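Beta-galactosidase (Bacillus circulans, PDB 4MAD) probably hydrolyses terminal non-reducing beta-D-galactose residues of beta-D-galactosides, as a member of glycosyl hydrolase family 35. Local coordinates at residues Tyr398-Lys403 with Phe486-Tyr491; Val422-Glu427 with Glu448-Gln453. One frame throughout, in Å; residues are numbered along the deposited sequence.

Interaction 1: residues Tyr398-Lys403 with Phe486-Tyr491; sequences YETTIK and FDWTVY
The indole of Trp488 carries Thr400 on one face: CB of Thr400 stands 3.7 Å from the centroid of the six-membered ring and 6° off its normal, a CH-pi contact. The methyl CG2 of Thr400 reaches over the same face, 3.6 Å from Trp488 CH2, while the backbone around Tyr398 C and Glu399 N borders the ring edge in its plane. The Tyr491 ring, too, is met at its edge, where its OH donates to Glu399 OE1 at 3.0 Å. That carboxylate is tilted 63° to the ring, and the hydroxyl reaches OE1 from above the carboxylate plane. Glu399 arrives on an extended chain with CG anti to the backbone N, and its OE2 is hydrogen-bonded to Gln453 NE2. With OG1 anti to the backbone N (chi1 -165°), Thr400 donates to Asp487 O at 2.9 Å, from well above the carbonyl plane. A water that accepts from Thr401 N donates to the same carbonyl, so two bonds grip this oxygen just ahead of strand 488-493.

The backbones form neighbouring antiparallel strands in the six-stranded sheet of the first all-beta domain. Glu399 and Thr489 are the hydrogen-bonded pair: Thr489 N to Glu399 O spans 3.0 Å and is almost straight, whereas Glu399 N to Thr489 O, at 2.9 Å, is more bent. Tyr398 and Val490 make the adjoining non-hydrogen-bonded pair, their side chains side by side on the opposite face from Glu399 and Thr489, with Tyr398 CD1 3.6 Å from Val490 CG1. The Tyr398 hydroxyl is hydrogen-bonded to Leu384 O and Ile474 N. NE1 of Trp488 is hydrogen-bonded to Leu485 O, and the Trp488 side chain touches Val478 in strand 473-480 of the four-stranded sheet.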
loop_
_atom_site.group_PDB
_atom_site.type_symbol
_atom_site.label_atom_id
_atom_site.label_comp_id
_atom_site.label_asym_id
_atom_site.label_seq_id
_atom_site.Cartn_x
_atom_site.Cartn_y
_atom_site.Cartn_z
ATOM N N TYR A 398 -23.300 -7.098 6.598
ATOM C CA TYR A 398 -24.334 -6.342 7.259
ATOM C C TYR A 398 -25.670 -7.080 7.026
ATOM O O TYR A 398 -25.949 -7.480 5.958
ATOM C CB TYR A 398 -24.507 -4.937 6.690
ATOM C CG TYR A 398 -23.390 -3.930 6.891
ATOM C CD1 TYR A 398 -23.424 -3.018 7.928
ATOM C CD2 TYR A 398 -22.352 -3.820 6.003
ATOM C CE1 TYR A 398 -22.441 -2.096 8.077
ATOM C CE2 TYR A 398 -21.408 -2.902 6.172
ATOM C CZ TYR A 398 -21.442 -2.037 7.213
ATOM O OH TYR A 398 -20.500 -1.132 7.372
ATOM N N GLU A 399 -26.432 -7.277 8.086
ATOM C CA GLU A 399 -27.578 -8.143 8.034
ATOM C C GLU A 399 -28.763 -7.539 8.830
ATOM O O GLU A 399 -28.582 -7.064 9.906
ATOM C CB GLU A 399 -27.152 -9.476 8.610
ATOM C CG GLU A 399 -28.133 -10.508 8.897
ATOM C CD GLU A 399 -27.436 -11.845 9.266
ATOM O OE1 GLU A 399 -27.446 -12.235 10.426
ATOM O OE2 GLU A 399 -26.807 -12.446 8.404
ATOM N N THR A 400 -29.947 -7.560 8.248
ATOM C CA THR A 400 -31.136 -7.058 8.910
ATOM C C THR A 400 -32.342 -7.773 8.375
ATOM O O THR A 400 -32.314 -8.271 7.284
ATOM C CB THR A 400 -31.336 -5.555 8.734
ATOM O OG1 THR A 400 -32.295 -5.049 9.670
ATOM C CG2 THR A 400 -31.786 -5.264 7.367
ATOM N N THR A 401 -33.407 -7.775 9.167
ATOM C CA THR A 401 -34.652 -8.355 8.763
ATOM C C THR A 401 -35.705 -7.304 8.447
ATOM O O THR A 401 -35.985 -6.476 9.216
ATOM C CB THR A 401 -35.230 -9.321 9.816
ATOM O OG1 THR A 401 -34.242 -10.261 10.242
ATOM C CG2 THR A 401 -36.391 -10.068 9.244
ATOM N N ILE A 402 -36.270 -7.380 7.287
ATOM C CA ILE A 402 -37.334 -6.502 6.888
ATOM C C ILE A 402 -38.676 -7.187 7.169
ATOM O O ILE A 402 -38.906 -8.258 6.782
ATOM C CB ILE A 402 -37.260 -6.189 5.421
ATOM C CG1 ILE A 402 -35.939 -5.512 5.072
ATOM C CG2 ILE A 402 -38.340 -5.301 5.026
ATOM C CD1 ILE A 402 -35.446 -5.853 3.742
ATOM N N LYS A 403 -39.563 -6.511 7.855
ATOM C CA LYS A 403 -40.829 -7.103 8.162
ATOM C C LYS A 403 -41.960 -6.529 7.340
ATOM O O LYS A 403 -42.232 -5.391 7.406
ATOM C CB LYS A 403 -41.123 -6.924 9.605
ATOM C CG LYS A 403 -39.947 -7.247 10.367
ATOM C CD LYS A 403 -40.194 -8.100 11.475
ATOM C CE LYS A 403 -38.890 -8.383 12.096
ATOM N NZ LYS A 403 -39.130 -9.167 13.266
ATOM N N PHE A 486 -33.366 -0.305 9.921
ATOM C CA PHE A 486 -32.726 -0.288 11.190
ATOM C C PHE A 486 -32.578 -1.681 11.868
ATOM O O PHE A 486 -33.083 -2.645 11.401
ATOM C CB PHE A 486 -33.407 0.766 12.063
ATOM C CG PHE A 486 -33.285 2.171 11.511
ATOM C CD1 PHE A 486 -32.092 2.827 11.538
ATOM C CD2 PHE A 486 -34.340 2.792 10.928
ATOM C CE1 PHE A 486 -31.966 4.082 11.048
ATOM C CE2 PHE A 486 -34.257 4.032 10.463
ATOM C CZ PHE A 486 -33.065 4.680 10.454
ATOM N N ASP A 487 -31.813 -1.762 12.930
ATOM C CA ASP A 487 -31.624 -2.998 13.653
ATOM C C ASP A 487 -30.730 -3.981 12.907
ATOM O O ASP A 487 -31.198 -4.902 12.330
ATOM C CB ASP A 487 -32.953 -3.647 14.050
ATOM C CG ASP A 487 -32.788 -4.699 15.107
ATOM O OD1 ASP A 487 -31.676 -5.003 15.457
ATOM O OD2 ASP A 487 -33.781 -5.199 15.607
ATOM N N TRP A 488 -29.445 -3.671 12.889
ATOM C CA TRP A 488 -28.452 -4.507 12.273
ATOM C C TRP A 488 -27.557 -5.413 13.094
ATOM O O TRP A 488 -27.252 -5.102 14.182
ATOM C CB TRP A 488 -27.592 -3.448 11.561
ATOM C CG TRP A 488 -28.299 -2.764 10.493
ATOM C CD1 TRP A 488 -29.055 -1.677 10.623
ATOM C CD2 TRP A 488 -28.369 -3.136 9.123
ATOM N NE1 TRP A 488 -29.586 -1.316 9.449
ATOM C CE2 TRP A 488 -29.200 -2.211 8.499
ATOM C CE3 TRP A 488 -27.802 -4.149 8.359
ATOM C CZ2 TRP A 488 -29.462 -2.260 7.153
ATOM C CZ3 TRP A 488 -28.073 -4.191 7.042
ATOM C CH2 TRP A 488 -28.900 -3.272 6.452
ATOM N N THR A 489 -27.164 -6.521 12.486
ATOM C CA THR A 489 -26.166 -7.417 12.981
ATOM C C THR A 489 -25.063 -7.410 11.930
ATOM O O THR A 489 -25.348 -7.496 10.797
ATOM C CB THR A 489 -26.683 -8.859 13.166
ATOM O OG1 THR A 489 -27.821 -8.890 14.028
ATOM C CG2 THR A 489 -25.601 -9.692 13.766
ATOM N N VAL A 490 -23.812 -7.276 12.342
ATOM C CA VAL A 490 -22.715 -7.169 11.399
ATOM C C VAL A 490 -21.600 -8.084 11.823
ATOM O O VAL A 490 -21.422 -8.304 12.967
ATOM C CB VAL A 490 -22.185 -5.765 11.300
ATOM C CG1 VAL A 490 -23.275 -4.805 11.007
ATOM C CG2 VAL A 490 -21.410 -5.437 12.488
ATOM N N TYR A 491 -20.917 -8.604 10.823
ATOM C CA TYR A 491 -19.835 -9.499 11.004
ATOM C C TYR A 491 -18.592 -8.961 10.295
ATOM O O TYR A 491 -18.478 -9.013 9.135
ATOM C CB TYR A 491 -20.224 -10.877 10.441
ATOM C CG TYR A 491 -21.566 -11.437 10.938
ATOM C CD1 TYR A 491 -21.639 -12.274 11.997
ATOM C CD2 TYR A 491 -22.735 -11.111 10.334
ATOM C CE1 TYR A 491 -22.874 -12.751 12.449
ATOM C CE2 TYR A 491 -23.951 -11.577 10.764
ATOM C CZ TYR A 491 -24.024 -12.398 11.824
ATOM O OH TYR A 491 -25.231 -12.877 12.267
HETATM O O HOH W 1 -33.356 -6.778 12.193
#

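Interaction 2: residues Val422-Glu427 with Glu448-Gln453; sequences VYVNGE and EESKLQ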
loop_
_atom_site.group_PDB
_atom_site.type_symbol
_atom_site.label_atom_id
_atom_site.label_comp_id
_atom_site.label_asym_id
_atom_site.label_seq_id
_atom_site.Cartn_x
_atom_site.Cartn_y
_atom_site.Cartn_z
ATOM N N VAL A 422 -25.380 -8.235 -2.617
ATOM C CA VAL A 422 -26.623 -8.192 -1.944
ATOM C C VAL A 422 -27.420 -9.500 -2.093
ATOM O O VAL A 422 -27.542 -10.012 -3.121
ATOM C CB VAL A 422 -27.474 -7.021 -2.472
ATOM C CG1 VAL A 422 -28.709 -6.864 -1.707
ATOM C CG2 VAL A 422 -26.702 -5.790 -2.444
ATOM N N TYR A 423 -27.947 -9.960 -0.972
ATOM C CA TYR A 423 -28.720 -11.167 -0.823
ATOM C C TYR A 423 -30.016 -10.886 -0.055
ATOM O O TYR A 423 -29.996 -10.196 0.931
ATOM C CB TYR A 423 -27.923 -12.255 -0.087
ATOM C CG TYR A 423 -26.555 -12.486 -0.721
ATOM C CD1 TYR A 423 -26.366 -13.459 -1.674
ATOM C CD2 TYR A 423 -25.486 -11.678 -0.417
ATOM C CE1 TYR A 423 -25.147 -13.629 -2.276
ATOM C CE2 TYR A 423 -24.275 -11.854 -0.989
ATOM C CZ TYR A 423 -24.105 -12.823 -1.929
ATOM O OH TYR A 423 -22.902 -12.963 -2.497
ATOM N N VAL A 424 -31.094 -11.471 -0.537
ATOM C CA VAL A 424 -32.365 -11.396 0.118
ATOM C C VAL A 424 -32.854 -12.835 0.322
ATOM O O VAL A 424 -32.972 -13.555 -0.601
ATOM C CB VAL A 424 -33.373 -10.633 -0.748
ATOM C CG1 VAL A 424 -34.708 -10.809 -0.224
ATOM C CG2 VAL A 424 -33.025 -9.179 -0.820
ATOM N N ASN A 425 -33.078 -13.219 1.562
ATOM C CA ASN A 425 -33.580 -14.535 1.902
ATOM C C ASN A 425 -32.690 -15.620 1.274
ATOM O O ASN A 425 -33.154 -16.603 0.826
ATOM C CB ASN A 425 -35.019 -14.702 1.479
ATOM C CG ASN A 425 -35.975 -14.049 2.425
ATOM O OD1 ASN A 425 -35.712 -13.954 3.571
ATOM N ND2 ASN A 425 -37.080 -13.618 1.918
ATOM N N GLY A 426 -31.412 -15.366 1.270
ATOM C CA GLY A 426 -30.463 -16.350 0.859
ATOM C C GLY A 426 -30.322 -16.494 -0.636
ATOM O O GLY A 426 -29.645 -17.381 -1.100
ATOM N N GLU A 427 -30.930 -15.591 -1.375
ATOM C CA GLU A 427 -30.825 -15.529 -2.805
ATOM C C GLU A 427 -30.021 -14.312 -3.234
ATOM O O GLU A 427 -30.184 -13.299 -2.697
ATOM C CB GLU A 427 -32.191 -15.374 -3.431
ATOM C CG GLU A 427 -33.118 -16.533 -3.343
ATOM C CD GLU A 427 -34.388 -16.269 -4.158
ATOM O OE1 GLU A 427 -35.314 -15.638 -3.650
ATOM O OE2 GLU A 427 -34.433 -16.665 -5.330
ATOM N N GLU A 448 -43.378 -12.489 3.925
ATOM C CA GLU A 448 -43.723 -11.783 5.146
ATOM C C GLU A 448 -42.529 -11.163 5.831
ATOM O O GLU A 448 -42.640 -10.166 6.453
ATOM C CB GLU A 448 -44.383 -12.722 6.141
ATOM C CG GLU A 448 -45.762 -13.135 5.772
ATOM C CD GLU A 448 -46.627 -11.962 5.440
ATOM O OE1 GLU A 448 -46.946 -11.172 6.350
ATOM O OE2 GLU A 448 -46.984 -11.801 4.271
ATOM N N GLU A 449 -41.399 -11.851 5.802
ATOM C CA GLU A 449 -40.144 -11.305 6.284
ATOM C C GLU A 449 -39.057 -11.528 5.231
ATOM O O GLU A 449 -39.105 -12.484 4.504
ATOM C CB GLU A 449 -39.732 -11.935 7.591
ATOM C CG GLU A 449 -40.758 -11.795 8.613
ATOM C CD GLU A 449 -40.306 -12.024 10.039
ATOM O OE1 GLU A 449 -39.178 -12.383 10.297
ATOM O OE2 GLU A 449 -41.107 -11.821 10.917
ATOM N N SER A 450 -38.094 -10.621 5.168
ATOM C CA SER A 450 -36.971 -10.788 4.283
ATOM C C SER A 450 -35.635 -10.552 4.981
ATOM O O SER A 450 -35.443 -9.506 5.500
ATOM C CB SER A 450 -37.147 -9.812 3.167
ATOM O OG SER A 450 -38.228 -10.153 2.377
ATOM N N LYS A 451 -34.747 -11.517 4.962
ATOM C CA LYS A 451 -33.439 -11.347 5.532
ATOM C C LYS A 451 -32.497 -10.759 4.470
ATOM O O LYS A 451 -32.203 -11.381 3.480
ATOM C CB LYS A 451 -32.915 -12.672 6.064
ATOM C CG LYS A 451 -31.585 -12.603 6.713
ATOM C CD LYS A 451 -30.994 -13.977 6.887
ATOM C CE LYS A 451 -29.939 -14.010 7.927
ATOM N NZ LYS A 451 -29.498 -15.351 8.304
ATOM N N LEU A 452 -32.058 -9.543 4.742
ATOM C CA LEU A 452 -31.186 -8.807 3.858
ATOM C C LEU A 452 -29.759 -8.932 4.378
ATOM O O LEU A 452 -29.522 -8.755 5.528
ATOM C CB LEU A 452 -31.624 -7.363 3.803
ATOM C CG LEU A 452 -30.695 -6.428 3.065
ATOM C CD1 LEU A 452 -30.636 -6.781 1.642
ATOM C CD2 LEU A 452 -31.076 -5.021 3.259
ATOM N N GLN A 453 -28.853 -9.337 3.482
ATOM C CA GLN A 453 -27.447 -9.450 3.765
ATOM C C GLN A 453 -26.650 -8.701 2.696
ATOM O O GLN A 453 -26.931 -8.794 1.579
ATOM C CB GLN A 453 -27.016 -10.916 3.780
ATOM C CG GLN A 453 -27.644 -11.725 4.867
ATOM C CD GLN A 453 -27.317 -13.182 4.782
ATOM O OE1 GLN A 453 -27.665 -13.817 3.864
ATOM N NE2 GLN A 453 -26.636 -13.686 5.776
HETATM O O HOH W 2 -30.054 -13.222 2.691
#
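CG of Asn425 lies beside its backbone N and anti to the carbonyl carbon (chi1 -79°), and a chi2 of -30° turns the carboxamide so that both its ends meet the strand beginning at Glu449. OD1 accepts from Lys451 N at 3.0 Å, the donor lying above the plane of the amide, and ND2 makes a weak bond to Glu449 O at 3.5 Å. Asn425 N also donates to Lys451 O (2.8 Å, 167° at the hydrogen), so Asn425 grips Lys451 at both N and O where its own strand has given way to the turn. Deeper in, Tyr423 and Gln453 are a hydrogen-bonded pair: Tyr423 N to Gln453 O at 3.0 Å, Gln453 N to Tyr423 O at 2.9 Å. A water accepts from Gly426 N and donates to Lys451 O and Gln453 OE1, while Gln453 NE2 is hydrogen-bonded to Glu399.

Asn425 and Gly426 are the central residues of a type I' turn, both with positive phi; reciprocal backbone hydrogen bonds, Val424 N to Glu427 O and Glu427 N to Val424 O (both 3.0 Å), make strands 419-424 and 427-433 a tight beta hairpin. On the face of Val424 and Leu452, Leu452 CD1 approaches Val422 CG1 to 3.9 Å. Val422 and Val424 also pack on Val429 of the hairpin partner and on strand 440-445, while Leu452 touches Thr400 and Ile402 of strand 395-403.

Interactions 1 and 2 lie with their centres about 10 Å apart in one six-stranded antiparallel sheet, where strand 395-403 of the first directly neighbours strand 449-457 of the second. The junction is backbone bonding: Thr400 O lies 2.9 Å from Leu452 N, and Ile402 N 2.9 Å from Ser450 O, both probable hydrogen bonds. Glu399 OE2 also packs against Lys451 CE, 3.5 Å away. Along the chain, both segments of interaction 2 fall between those of interaction 1. Across the sheet the order is 488-493, 395-403, 449-457, 419-424, so four neighbouring strands run continuously through both contacts, joining sequence-distant parts of the first all-beta domain, away from the predicted catalytic glutamates.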